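Local coordinates for MdcA (Pseudomonas aeruginosa, PDB 5VIT), which probably exchanges the acetyl group on the acyl carrier protein for malonate, as the alpha (transferase) subunit of malonate decarboxylase, at residues Q19-R24 / P49-V54; A42-I47 / A71-G76; N148-A153 / E177-S182. All blocks are in the same frame, centred on the assembly; numbering follows the deposited sequence.

Interaction 1 of 3, residues Q19-R24 / P49-V54; sequences QRRLER and PGDRVV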
loop_
_atom_site.group_PDB
_atom_site.type_symbol
_atom_site.label_atom_id
_atom_site.label_comp_id
_atom_site.label_asym_id
_atom_site.label_seq_id
_atom_site.Cartn_x
_atom_site.Cartn_y
_atom_site.Cartn_z
ATOM N N GLN A 19 21.874 9.498 -59.381
ATOM C CA GLN A 19 21.825 9.148 -60.791
ATOM C C GLN A 19 23.020 8.272 -61.200
ATOM O O GLN A 19 22.857 7.304 -61.941
ATOM C CB GLN A 19 21.761 10.412 -61.640
ATOM C CG GLN A 19 20.742 10.333 -62.747
ATOM C CD GLN A 19 19.413 9.771 -62.274
ATOM O OE1 GLN A 19 18.683 10.421 -61.525
ATOM N NE2 GLN A 19 19.093 8.553 -62.707
ATOM N N ARG A 20 24.204 8.604 -60.695
ATOM C CA ARG A 20 25.427 7.852 -60.986
ATOM C C ARG A 20 25.410 6.453 -60.358
ATOM O O ARG A 20 25.911 5.497 -60.951
ATOM C CB ARG A 20 26.660 8.641 -60.511
ATOM C CG ARG A 20 27.684 7.834 -59.716
ATOM C CD ARG A 20 28.789 8.728 -59.146
ATOM N NE ARG A 20 29.594 8.052 -58.120
ATOM C CZ ARG A 20 30.372 8.682 -57.235
ATOM N NH1 ARG A 20 30.461 10.006 -57.240
ATOM N NH2 ARG A 20 31.067 7.990 -56.337
ATOM N N ARG A 21 24.835 6.331 -59.163
ATOM C CA ARG A 21 24.722 5.025 -58.517
ATOM C C ARG A 21 23.780 4.120 -59.313
ATOM O O ARG A 21 24.077 2.944 -59.534
ATOM C CB ARG A 21 24.235 5.165 -57.069
ATOM C CG ARG A 21 25.213 5.872 -56.134
ATOM C CD ARG A 21 24.674 5.881 -54.705
ATOM N NE ARG A 21 25.490 6.655 -53.770
ATOM C CZ ARG A 21 25.512 6.445 -52.458
ATOM N NH1 ARG A 21 24.790 5.465 -51.934
ATOM N NH2 ARG A 21 26.270 7.199 -51.672
ATOM N N LEU A 22 22.657 4.686 -59.748
ATOM C CA LEU A 22 21.633 3.949 -60.481
ATOM C C LEU A 22 22.162 3.368 -61.798
ATOM O O LEU A 22 21.767 2.275 -62.214
ATOM C CB LEU A 22 20.427 4.852 -60.766
ATOM C CG LEU A 22 19.513 5.233 -59.596
ATOM C CD1 LEU A 22 18.320 6.055 -60.078
ATOM C CD2 LEU A 22 19.041 4.003 -58.867
ATOM N N GLU A 23 23.058 4.095 -62.456
ATOM C CA GLU A 23 23.571 3.634 -63.738
ATOM C C GLU A 23 24.622 2.542 -63.559
ATOM O O GLU A 23 24.856 1.752 -64.465
ATOM C CB GLU A 23 24.135 4.806 -64.547
ATOM C CG GLU A 23 23.748 4.749 -66.026
ATOM C CD GLU A 23 22.274 5.048 -66.261
ATOM O OE1 GLU A 23 21.649 5.704 -65.398
ATOM O OE2 GLU A 23 21.738 4.617 -67.304
ATOM N N ARG A 24 25.231 2.467 -62.379
ATOM C CA ARG A 24 26.189 1.393 -62.111
ATOM C C ARG A 24 25.499 0.036 -61.906
ATOM O O ARG A 24 26.167 -0.983 -61.755
ATOM C CB ARG A 24 27.063 1.729 -60.895
ATOM C CG ARG A 24 27.956 2.947 -61.110
ATOM C CD ARG A 24 29.101 2.661 -62.103
ATOM N NE ARG A 24 30.114 1.732 -61.586
ATOM C CZ ARG A 24 31.132 1.256 -62.302
ATOM N NH1 ARG A 24 31.281 1.615 -63.570
ATOM N NH2 ARG A 24 32.008 0.423 -61.749
ATOM N N PRO A 49 31.129 3.628 -49.385
ATOM C CA PRO A 49 31.713 3.688 -48.040
ATOM C C PRO A 49 31.322 4.976 -47.296
ATOM O O PRO A 49 31.274 6.049 -47.892
ATOM C CB PRO A 49 33.231 3.626 -48.308
ATOM C CG PRO A 49 33.394 3.746 -49.808
ATOM C CD PRO A 49 32.126 3.256 -50.404
ATOM N N GLY A 50 31.021 4.858 -46.009
ATOM C CA GLY A 50 30.636 6.015 -45.219
ATOM C C GLY A 50 29.135 6.253 -45.190
ATOM O O GLY A 50 28.634 7.038 -44.389
ATOM N N ASP A 51 28.415 5.566 -46.068
ATOM C CA ASP A 51 26.976 5.728 -46.169
ATOM C C ASP A 51 26.255 5.513 -44.841
ATOM O O ASP A 51 26.637 4.646 -44.030
ATOM C CB ASP A 51 26.408 4.768 -47.211
ATOM C CG ASP A 51 26.266 5.408 -48.575
ATOM O OD1 ASP A 51 26.713 6.570 -48.725
ATOM O OD2 ASP A 51 25.711 4.752 -49.496
ATOM N N ARG A 52 25.223 6.328 -44.628
ATOM C CA ARG A 52 24.246 6.090 -43.580
ATOM C C ARG A 52 23.228 5.103 -44.121
ATOM O O ARG A 52 22.501 5.396 -45.074
ATOM C CB ARG A 52 23.567 7.390 -43.144
ATOM C CG ARG A 52 24.469 8.332 -42.380
ATOM C CD ARG A 52 23.797 9.685 -42.213
ATOM N NE ARG A 52 24.639 10.624 -41.473
ATOM C CZ ARG A 52 24.451 11.939 -41.462
ATOM N NH1 ARG A 52 23.458 12.474 -42.166
ATOM N NH2 ARG A 52 25.265 12.723 -40.759
ATOM N N VAL A 53 23.186 3.917 -43.531
ATOM C CA VAL A 53 22.324 2.871 -44.078
ATOM C C VAL A 53 21.285 2.426 -43.069
ATOM O O VAL A 53 21.612 1.899 -42.012
ATOM C CB VAL A 53 23.131 1.636 -44.534
ATOM C CG1 VAL A 53 22.204 0.571 -45.067
ATOM C CG2 VAL A 53 24.190 2.025 -45.568
ATOM N N VAL A 54 20.028 2.661 -43.410
ATOM C CA VAL A 54 18.923 2.175 -42.619
ATOM C C VAL A 54 18.680 0.719 -43.010
ATOM O O VAL A 54 18.570 0.408 -44.189
ATOM C CB VAL A 54 17.675 3.031 -42.839
ATOM C CG1 VAL A 54 16.455 2.332 -42.305
ATOM C CG2 VAL A 54 17.852 4.383 -42.165
#
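R21, near the C-terminal end of helix 13-23, and D51, one residue before strand 52-55, are joined with their CA atoms 12.6 Å apart. The extended R21 spans most of the distance, and D51 meets it from the opposite direction. The R21 chain is extended from CG to NE, with CG anti to the carbonyl carbon (chi1 -66°). Its guanidinium meets the D51 carboxylate end-on in a bidentate salt bridge. NH1 gives a hydrogen bond of 2.7 Å to D51 OD2. NH2 gives one of 3.0 Å to D51 OD1, at an N-H...O angle of 168°. Both oxygens use their syn lone pairs. The two flat groups are nearly coplanar, 19° apart; OD1 lies in the guanidinium plane, while OD2 is tilted from it. The bridge lies just before the start of an inner strand of the parallel sheet, 52-55, which runs between 149-154 and 81-85. D51 is buried, and its OD2 also takes a bond from A48 N. R21 has further partners: NH1 binds L46 O, and NE makes a salt bridge with E17, so the guanidinium is held at all three nitrogens.

Interaction 2 of 3, residues A42-I47 / A71-G76; sequences ALEALI and ARVDPG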
loop_
_atom_site.group_PDB
_atom_site.type_symbol
_atom_site.label_atom_id
_atom_site.label_comp_id
_atom_site.label_asym_id
_atom_site.label_seq_id
_atom_site.Cartn_x
_atom_site.Cartn_y
_atom_site.Cartn_z
ATOM N N ALA A 42 24.995 -5.697 -56.583
ATOM C CA ALA A 42 24.156 -4.507 -56.574
ATOM C C ALA A 42 24.432 -3.668 -55.325
ATOM O O ALA A 42 24.528 -2.454 -55.407
ATOM C CB ALA A 42 22.688 -4.893 -56.648
ATOM N N LEU A 43 24.577 -4.322 -54.175
ATOM C CA LEU A 43 24.775 -3.606 -52.923
ATOM C C LEU A 43 26.117 -2.871 -52.895
ATOM O O LEU A 43 26.221 -1.799 -52.301
ATOM C CB LEU A 43 24.678 -4.560 -51.735
ATOM C CG LEU A 43 23.345 -5.245 -51.428
ATOM C CD1 LEU A 43 23.494 -6.086 -50.181
ATOM C CD2 LEU A 43 22.229 -4.235 -51.254
ATOM N N GLU A 44 27.135 -3.441 -53.536
ATOM C CA GLU A 44 28.458 -2.806 -53.622
ATOM C C GLU A 44 28.475 -1.663 -54.646
ATOM O O GLU A 44 29.331 -0.773 -54.594
ATOM C CB GLU A 44 29.533 -3.851 -53.970
ATOM C CG GLU A 44 29.723 -4.936 -52.900
ATOM C CD GLU A 44 30.727 -6.015 -53.295
ATOM O OE1 GLU A 44 31.210 -6.750 -52.400
ATOM O OE2 GLU A 44 31.032 -6.130 -54.500
ATOM N N ALA A 45 27.528 -1.683 -55.576
ATOM C CA ALA A 45 27.360 -0.564 -56.500
ATOM C C ALA A 45 26.530 0.575 -55.901
ATOM O O ALA A 45 26.903 1.743 -56.016
ATOM C CB ALA A 45 26.720 -1.036 -57.787
ATOM N N LEU A 46 25.411 0.235 -55.260
ATOM C CA LEU A 46 24.439 1.241 -54.830
ATOM C C LEU A 46 24.813 1.959 -53.528
ATOM O O LEU A 46 24.393 3.086 -53.295
ATOM C CB LEU A 46 23.068 0.598 -54.680
ATOM C CG LEU A 46 22.475 0.068 -55.983
ATOM C CD1 LEU A 46 21.164 -0.630 -55.686
ATOM C CD2 LEU A 46 22.278 1.205 -56.980
ATOM N N ILE A 47 25.586 1.296 -52.683
ATOM C CA ILE A 47 26.030 1.870 -51.425
ATOM C C ILE A 47 27.476 2.316 -51.566
ATOM O O ILE A 47 28.256 1.682 -52.278
ATOM C CB ILE A 47 25.900 0.855 -50.286
ATOM C CG1 ILE A 47 24.442 0.417 -50.149
ATOM C CG2 ILE A 47 26.437 1.420 -48.989
ATOM C CD1 ILE A 47 24.247 -0.836 -49.311
ATOM N N ALA A 71 26.234 -8.654 -45.469
ATOM C CA ALA A 71 27.348 -9.223 -44.715
ATOM C C ALA A 71 28.321 -10.008 -45.613
ATOM O O ALA A 71 29.414 -10.364 -45.180
ATOM C CB ALA A 71 26.824 -10.112 -43.597
ATOM N N ARG A 72 27.917 -10.269 -46.853
ATOM C CA ARG A 72 28.743 -11.007 -47.810
ATOM C C ARG A 72 29.450 -10.054 -48.761
ATOM O O ARG A 72 29.903 -10.445 -49.836
ATOM C CB ARG A 72 27.890 -11.992 -48.615
ATOM C CG ARG A 72 27.146 -13.014 -47.784
ATOM C CD ARG A 72 26.269 -13.911 -48.656
ATOM N NE ARG A 72 27.019 -15.025 -49.238
ATOM C CZ ARG A 72 27.485 -15.057 -50.486
ATOM N NH1 ARG A 72 27.268 -14.040 -51.307
ATOM N NH2 ARG A 72 28.160 -16.115 -50.915
ATOM N N VAL A 73 29.520 -8.791 -48.366
ATOM C CA VAL A 73 30.078 -7.748 -49.212
ATOM C C VAL A 73 31.588 -7.630 -48.979
ATOM O O VAL A 73 32.074 -7.925 -47.883
ATOM C CB VAL A 73 29.343 -6.395 -48.950
ATOM C CG1 VAL A 73 30.196 -5.210 -49.293
ATOM C CG2 VAL A 73 28.026 -6.347 -49.719
ATOM N N ASP A 74 32.320 -7.234 -50.021
ATOM C CA ASP A 74 33.759 -7.010 -49.929
ATOM C C ASP A 74 34.071 -5.780 -49.076
ATOM O O ASP A 74 33.833 -4.652 -49.507
ATOM C CB ASP A 74 34.354 -6.859 -51.340
ATOM C CG ASP A 74 35.868 -6.645 -51.332
ATOM O OD1 ASP A 74 36.537 -7.027 -50.349
ATOM O OD2 ASP A 74 36.395 -6.105 -52.330
ATOM N N PRO A 75 34.630 -5.993 -47.868
ATOM C CA PRO A 75 34.915 -4.891 -46.938
ATOM C C PRO A 75 35.912 -3.888 -47.500
ATOM O O PRO A 75 36.109 -2.828 -46.907
ATOM C CB PRO A 75 35.501 -5.598 -45.703
ATOM C CG PRO A 75 35.072 -7.018 -45.826
ATOM C CD PRO A 75 35.030 -7.295 -47.307
ATOM N N GLY A 76 36.541 -4.219 -48.622
ATOM C CA GLY A 76 37.468 -3.300 -49.251
ATOM C C GLY A 76 36.709 -2.369 -50.170
ATOM O O GLY A 76 37.265 -1.402 -50.683
#
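The carboxylates of E44 and D74 do not stack: their planes are 57° apart, and the nearest oxygens, E44 OE1 and D74 OD2, are 5.2 Å from each other. Contacts of the E44 group with the loop gather round OE1. The contact joins helix 39-46 to the loop of a beta-alpha-beta crossover, in which strand 52-55, helix 64-70 and parallel strand 81-85 follow one another. Residues 71-76 lie between that helix and the second strand. D74 N donates to E44 OE1 at 2.7 Å. The bond is almost straight at 175° and meets OE1 nearly along its C-O axis. E44 reaches the loop with a chain extended beyond CG. V73 lies against the same chain from the opposite direction, and its CG1 is 3.6 Å from E44 CG. L43, one residue earlier on the helix, adds a looser apolar touch, with CB 4.3 Å from V73 CG2. E44 OE1 thus accepts the bond of a loop amide while the CG methylene lies against both methyls of V73. K77 also touches E44. D74 has CG anti to its own backbone N (chi1 -179°), and OD1 takes a weak bond of 3.3 Å from G76 N, closing an Asx turn. The amide bond to E44 would probably offset the nearby like charge of D74. D74 CB approaches E44 OE1 to 3.3 Å.

Interaction 3 of 3, residues N148-A153 / E177-S182; sequences NVALVA and EPTAFS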
loop_
_atom_site.group_PDB
_atom_site.type_symbol
_atom_site.label_atom_id
_atom_site.label_comp_id
_atom_site.label_asym_id
_atom_site.label_seq_id
_atom_site.Cartn_x
_atom_site.Cartn_y
_atom_site.Cartn_z
ATOM N N ASN A 148 21.415 7.661 -46.472
ATOM C CA ASN A 148 21.743 7.504 -47.883
ATOM C C ASN A 148 20.981 6.350 -48.519
ATOM O O ASN A 148 20.546 6.447 -49.666
ATOM C CB ASN A 148 23.240 7.286 -48.059
ATOM C CG ASN A 148 24.054 8.423 -47.500
ATOM O OD1 ASN A 148 24.686 8.292 -46.450
ATOM N ND2 ASN A 148 24.027 9.560 -48.187
ATOM N N VAL A 149 20.838 5.258 -47.763
ATOM C CA VAL A 149 20.229 4.029 -48.267
ATOM C C VAL A 149 19.229 3.439 -47.255
ATOM O O VAL A 149 19.462 3.478 -46.052
ATOM C CB VAL A 149 21.314 2.958 -48.599
ATOM C CG1 VAL A 149 20.688 1.716 -49.218
ATOM C CG2 VAL A 149 22.373 3.534 -49.541
ATOM N N ALA A 150 18.109 2.912 -47.737
ATOM C CA ALA A 150 17.256 2.099 -46.870
ATOM C C ALA A 150 17.124 0.662 -47.401
ATOM O O ALA A 150 16.824 0.442 -48.578
ATOM C CB ALA A 150 15.889 2.733 -46.710
ATOM N N LEU A 151 17.360 -0.301 -46.512
ATOM C CA LEU A 151 17.215 -1.719 -46.816
ATOM C C LEU A 151 16.031 -2.279 -46.032
ATOM O O LEU A 151 16.138 -2.528 -44.825
ATOM C CB LEU A 151 18.503 -2.471 -46.465
ATOM C CG LEU A 151 19.747 -1.845 -47.083
ATOM C CD1 LEU A 151 21.015 -2.551 -46.617
ATOM C CD2 LEU A 151 19.620 -1.846 -48.597
ATOM N N VAL A 152 14.890 -2.447 -46.695
ATOM C CA VAL A 152 13.669 -2.783 -45.967
ATOM C C VAL A 152 12.956 -3.957 -46.626
ATOM O O VAL A 152 13.380 -4.439 -47.675
ATOM C CB VAL A 152 12.710 -1.556 -45.852
ATOM C CG1 VAL A 152 13.415 -0.370 -45.202
ATOM C CG2 VAL A 152 12.128 -1.162 -47.198
ATOM N N ALA A 153 11.869 -4.412 -46.011
ATOM C CA ALA A 153 11.236 -5.654 -46.429
ATOM C C ALA A 153 9.727 -5.517 -46.581
ATOM O O ALA A 153 9.088 -4.749 -45.864
ATOM C CB ALA A 153 11.567 -6.763 -45.432
ATOM N N GLU A 177 10.343 7.025 -46.076
ATOM C CA GLU A 177 10.012 8.387 -46.499
ATOM C C GLU A 177 11.226 9.331 -46.424
ATOM O O GLU A 177 11.491 10.038 -47.391
ATOM C CB GLU A 177 8.831 8.963 -45.705
ATOM C CG GLU A 177 8.505 10.414 -46.073
ATOM C CD GLU A 177 7.085 10.852 -45.722
ATOM O OE1 GLU A 177 6.258 10.015 -45.305
ATOM O OE2 GLU A 177 6.781 12.048 -45.884
ATOM N N PRO A 178 11.977 9.341 -45.300
ATOM C CA PRO A 178 13.131 10.252 -45.349
ATOM C C PRO A 178 14.202 9.864 -46.369
ATOM O O PRO A 178 14.942 10.758 -46.781
ATOM C CB PRO A 178 13.720 10.196 -43.926
ATOM C CG PRO A 178 12.780 9.411 -43.087
ATOM C CD PRO A 178 11.631 8.927 -43.925
ATOM N N THR A 179 14.286 8.590 -46.763
ATOM C CA THR A 179 15.305 8.143 -47.718
ATOM C C THR A 179 14.869 8.420 -49.146
ATOM O O THR A 179 15.641 8.945 -49.949
ATOM C CB THR A 179 15.620 6.628 -47.595
ATOM O OG1 THR A 179 15.583 6.225 -46.223
ATOM C CG2 THR A 179 17.012 6.306 -48.184
ATOM N N ALA A 180 13.629 8.063 -49.460
ATOM C CA ALA A 180 13.091 8.285 -50.795
ATOM C C ALA A 180 13.072 9.764 -51.168
ATOM O O ALA A 180 13.302 10.110 -52.322
ATOM C CB ALA A 180 11.688 7.707 -50.912
ATOM N N PHE A 181 12.788 10.638 -50.208
ATOM C CA PHE A 181 12.600 12.044 -50.551
ATOM C C PHE A 181 13.833 12.901 -50.274
ATOM O O PHE A 181 13.757 14.124 -50.300
ATOM C CB PHE A 181 11.369 12.595 -49.833
ATOM C CG PHE A 181 10.075 12.016 -50.348
ATOM C CD1 PHE A 181 9.522 10.873 -49.766
ATOM C CD2 PHE A 181 9.430 12.593 -51.439
ATOM C CE1 PHE A 181 8.338 10.335 -50.259
ATOM C CE2 PHE A 181 8.239 12.065 -51.937
ATOM C CZ PHE A 181 7.690 10.942 -51.351
ATOM N N SER A 182 14.980 12.263 -50.049
ATOM C CA SER A 182 16.246 12.998 -49.999
ATOM C C SER A 182 17.262 12.447 -51.002
ATOM O O SER A 182 18.464 12.395 -50.714
ATOM C CB SER A 182 16.839 12.946 -48.598
ATOM O OG SER A 182 17.013 11.603 -48.213
#
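T179 meets A150 where the last turn of helix 172-180 rests on strand 149-154, and the helical segment runs up to that point from E177. E177 contributes its backbone: its O accepts from F181 N. At P178 the helix is kinked, since the proline N makes no bond to the turn before. T179 comes next and carries the contact. Its CG2 is anti to the backbone N (chi1 of OG1 -37°), which sends the methyl over the strand backbone. CG2 lies 3.6 Å from A150 N and 3.7 Å from V149 C. It also comes within 3.8 Å of N148 O. The other branch, OG1, lies 3.5 Å from A150 CB, but its bond goes to L175 O in its own helix. T179 also touches V186 in strand 185-190, so it packs over two neighbouring strands of the parallel sheet, which the helix connects in a beta-alpha-beta crossover with small strands inserted. A180 points its CB away from the strand. F181 is the first residue to leave helical geometry, and its ring packs edge-to-face on W209. S182 closes the segment: its OG donates to P178 O at 2.7 Å, in the carbonyl plane. No hydrogen bond crosses between the two segments. With the T179 hydroxyl committed to its own helix, the junction rests on van der Waals packing of a methyl against peptide atoms and an alanine.

In the fold
From the N terminus, helix 13-23 comes first, then helix 39-46 and strand 52-55. Interaction 1 closes the loop from 19-24 to 49-54. Interaction 2 opens within that loop at 42-47 and closes beyond it at 71-76, so the two cross. They also touch, as V53 CG2 packs on I47 CG2. Interaction 3 then closes the loop from strand 149-154 to the end of helix 172-180, in series with both. Strands 52-55 and 149-154 are neighbours in the parallel sheet, so interactions 1 and 3 share it; R52 N binds N148 OD1 between them. I47 packs on V149, linking interaction 2 to interaction 3. Together they tie three helices and a crossover loop to this sheet.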